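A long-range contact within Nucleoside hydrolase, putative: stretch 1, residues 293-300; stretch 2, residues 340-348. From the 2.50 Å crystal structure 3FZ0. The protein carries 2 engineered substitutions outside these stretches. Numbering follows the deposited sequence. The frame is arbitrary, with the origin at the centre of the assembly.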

# COMPACT_ATOMS: atom_id res chain seq x y z
N PRO B 293 -25.98 6.46 -27.32
CA PRO B 293 -26.16 5.66 -26.10
C PRO B 293 -26.83 4.31 -26.37
O PRO B 293 -26.71 3.40 -25.57
N GLU B 294 -27.53 4.20 -27.50
CA GLU B 294 -28.21 2.98 -27.91
C GLU B 294 -27.22 1.90 -28.35
O GLU B 294 -27.59 0.73 -28.49
N SER B 295 -25.95 2.28 -28.53
CA SER B 295 -24.88 1.32 -28.82
C SER B 295 -24.47 0.47 -27.62
O SER B 295 -23.75 -0.50 -27.79
N VAL B 296 -24.89 0.87 -26.42
CA VAL B 296 -24.61 0.11 -25.22
C VAL B 296 -25.64 -1.01 -25.17
O VAL B 296 -26.79 -0.77 -24.91
N LEU B 297 -25.21 -2.23 -25.44
CA LEU B 297 -26.11 -3.39 -25.38
C LEU B 297 -26.25 -3.95 -23.96
O LEU B 297 -27.29 -4.52 -23.62
N ASP B 298 -25.21 -3.79 -23.15
CA ASP B 298 -25.18 -4.34 -21.80
C ASP B 298 -24.26 -3.52 -20.92
O ASP B 298 -23.20 -3.06 -21.38
N SER B 299 -24.69 -3.32 -19.67
CA SER B 299 -23.88 -2.64 -18.67
C SER B 299 -24.31 -3.00 -17.24
O SER B 299 -25.32 -3.66 -17.02
N PHE B 300 -23.49 -2.57 -16.28
CA PHE B 300 -23.73 -2.88 -14.89
C PHE B 300 -23.44 -1.65 -14.01
O PHE B 300 -22.29 -1.22 -13.87
N ILE B 340 -19.66 -0.44 -18.69
CA ILE B 340 -20.15 -0.88 -19.99
C ILE B 340 -19.56 -2.27 -20.30
O ILE B 340 -18.34 -2.43 -20.31
N THR B 341 -20.41 -3.26 -20.58
CA THR B 341 -19.92 -4.63 -20.78
C THR B 341 -20.13 -5.20 -22.17
O THR B 341 -19.47 -6.16 -22.54
N LYS B 342 -21.06 -4.60 -22.93
CA LYS B 342 -21.21 -4.88 -24.35
C LYS B 342 -21.64 -3.67 -25.19
O LYS B 342 -22.63 -3.00 -24.88
N VAL B 343 -20.88 -3.44 -26.26
CA VAL B 343 -21.16 -2.43 -27.27
C VAL B 343 -21.54 -3.07 -28.60
O VAL B 343 -20.98 -4.10 -28.99
N ASP B 344 -22.51 -2.45 -29.28
CA ASP B 344 -23.04 -2.92 -30.57
C ASP B 344 -21.95 -2.77 -31.62
O ASP B 344 -21.65 -1.66 -32.04
N ASN B 345 -21.33 -3.89 -32.00
CA ASN B 345 -20.23 -3.88 -33.00
C ASN B 345 -20.67 -3.31 -34.37
O ASN B 345 -19.98 -2.52 -34.98
N GLU B 346 -21.84 -3.74 -34.81
CA GLU B 346 -22.46 -3.28 -36.03
C GLU B 346 -22.57 -1.73 -36.08
O GLU B 346 -22.17 -1.12 -37.07
N MET B 347 -23.05 -1.10 -34.99
CA MET B 347 -23.16 0.36 -34.93
C MET B 347 -21.79 1.02 -34.93
O MET B 347 -21.63 2.11 -35.51
N PHE B 348 -20.83 0.37 -34.28
CA PHE B 348 -19.44 0.82 -34.29
C PHE B 348 -18.79 0.85 -35.71
O PHE B 348 -18.20 1.85 -36.10

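Backbone hydrogen bonds join strand 296-300 to the antiparallel strand 340-343, and side chains pack around them. Ser295 and Leu297 each have 71 Å² covered by the other stretch, the most in this contact. Lys342 follows with 65 Å².

Ser295 is buried. Its chi1 is p, and its CB lies 3.5 Å from Met347 CE. Its backbone O accepts a hydrogen bond from Asp344 N at 2.7 Å. Met347 points toward stretch 1 with rotamers m, t and p. Its SD also meets Glu294 CG at 3.8 Å. Asp344 OD1 caps the helix by accepting from Met347 N at 3.1 Å.

Leu297 points toward stretch 2, with chi1 m and chi2 t. Its CD1 rests 3.8 Å from Asp344 CA, and its CB is 4.2 Å from Lys342 CG. These are carbon-to-carbon contacts, so the leucine side chain meets the aliphatic part of Lys342 rather than its charge. Leu297 N also donates a hydrogen bond to Lys342 O at 2.8 Å.

Lys342 shares a sheet face with Asp298. Their CB atoms are 3.8 Å apart, but the end of the lysine side chain, with rotamers t, t, t and p, leads away. Its NZ is hydrogen-bonded elsewhere in the structure. Asp298 CB also lies 3.5 Å from Thr341 OG1.

Val296, Ser299, Ile340 and Val343 occupy the other face. There Ile340 CD1, with both chi angles m, reaches Val296 CG2 at 4.1 Å and Ser299 CB at 4.2 Å.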

# COMPACT_ATOMS: atom_id res chain seq x y z
CB PRO B 293 -27.08 6.54 -25.23
CG PRO B 293 -27.81 7.44 -26.24
CD PRO B 293 -26.73 7.73 -27.26
CB GLU B 294 -29.25 3.26 -29.02
CG GLU B 294 -28.65 3.77 -30.37
CD GLU B 294 -28.50 5.33 -30.47
OE1 GLU B 294 -28.35 6.02 -29.44
OE2 GLU B 294 -28.52 5.86 -31.62
CB SER B 295 -23.64 2.03 -29.37
OG SER B 295 -22.94 2.67 -28.31
CB VAL B 296 -24.65 1.01 -23.93
CG1 VAL B 296 -24.59 0.19 -22.64
CG2 VAL B 296 -23.55 2.07 -23.96
CB LEU B 297 -25.67 -4.48 -26.36
CG LEU B 297 -25.83 -4.17 -27.87
CD1 LEU B 297 -25.38 -5.35 -28.77
CD2 LEU B 297 -27.29 -3.65 -28.26
CB ASP B 298 -24.72 -5.80 -21.82
CG ASP B 298 -25.30 -6.61 -20.68
OD1 ASP B 298 -25.91 -6.05 -19.72
OD2 ASP B 298 -25.14 -7.85 -20.74
CB SER B 299 -23.88 -1.13 -18.89
OG SER B 299 -25.16 -0.59 -18.76
CB PHE B 300 -22.92 -4.11 -14.44
CG PHE B 300 -23.22 -4.53 -13.02
CD1 PHE B 300 -24.50 -4.97 -12.66
CD2 PHE B 300 -22.23 -4.46 -12.03
CE1 PHE B 300 -24.81 -5.34 -11.32
CE2 PHE B 300 -22.53 -4.83 -10.69
CZ PHE B 300 -23.81 -5.27 -10.34
CB ILE B 340 -19.74 0.11 -21.11
CG1 ILE B 340 -20.00 1.58 -20.71
CG2 ILE B 340 -20.40 -0.28 -22.42
CD1 ILE B 340 -21.45 1.97 -20.40
CB THR B 341 -20.45 -5.63 -19.72
OG1 THR B 341 -21.87 -5.66 -19.77
CG2 THR B 341 -19.98 -5.21 -18.28
CB LYS B 342 -22.16 -6.05 -24.63
CG LYS B 342 -22.02 -6.48 -26.09
CD LYS B 342 -22.54 -7.84 -26.34
CE LYS B 342 -22.35 -8.25 -27.85
NZ LYS B 342 -20.92 -8.55 -28.23
CB VAL B 343 -19.98 -1.47 -27.44
CG1 VAL B 343 -20.12 -0.61 -28.70
CG2 VAL B 343 -19.88 -0.55 -26.21
CB ASP B 344 -24.25 -2.08 -30.93
CG ASP B 344 -25.00 -2.59 -32.14
OD1 ASP B 344 -24.38 -3.10 -33.10
OD2 ASP B 344 -26.24 -2.47 -32.13
CB ASN B 345 -19.59 -5.26 -33.21
CG ASN B 345 -18.28 -5.16 -33.97
OD1 ASN B 345 -17.38 -4.40 -33.57
ND2 ASN B 345 -18.18 -5.87 -35.10
CB GLU B 346 -23.81 -3.97 -36.19
CG GLU B 346 -24.41 -3.92 -37.58
CD GLU B 346 -25.26 -5.18 -37.90
OE1 GLU B 346 -25.14 -6.21 -37.16
OE2 GLU B 346 -26.01 -5.16 -38.93
CB MET B 347 -23.92 0.83 -33.70
CG MET B 347 -25.41 0.92 -33.87
SD MET B 347 -26.20 1.69 -32.44
CE MET B 347 -25.26 3.16 -32.28
CB PHE B 348 -18.61 -0.04 -33.35
CG PHE B 348 -17.15 0.33 -33.30
CD1 PHE B 348 -16.76 1.60 -32.89
CD2 PHE B 348 -16.17 -0.59 -33.64
CE1 PHE B 348 -15.42 1.95 -32.80
CE2 PHE B 348 -14.81 -0.26 -33.59
CZ PHE B 348 -14.42 1.00 -33.16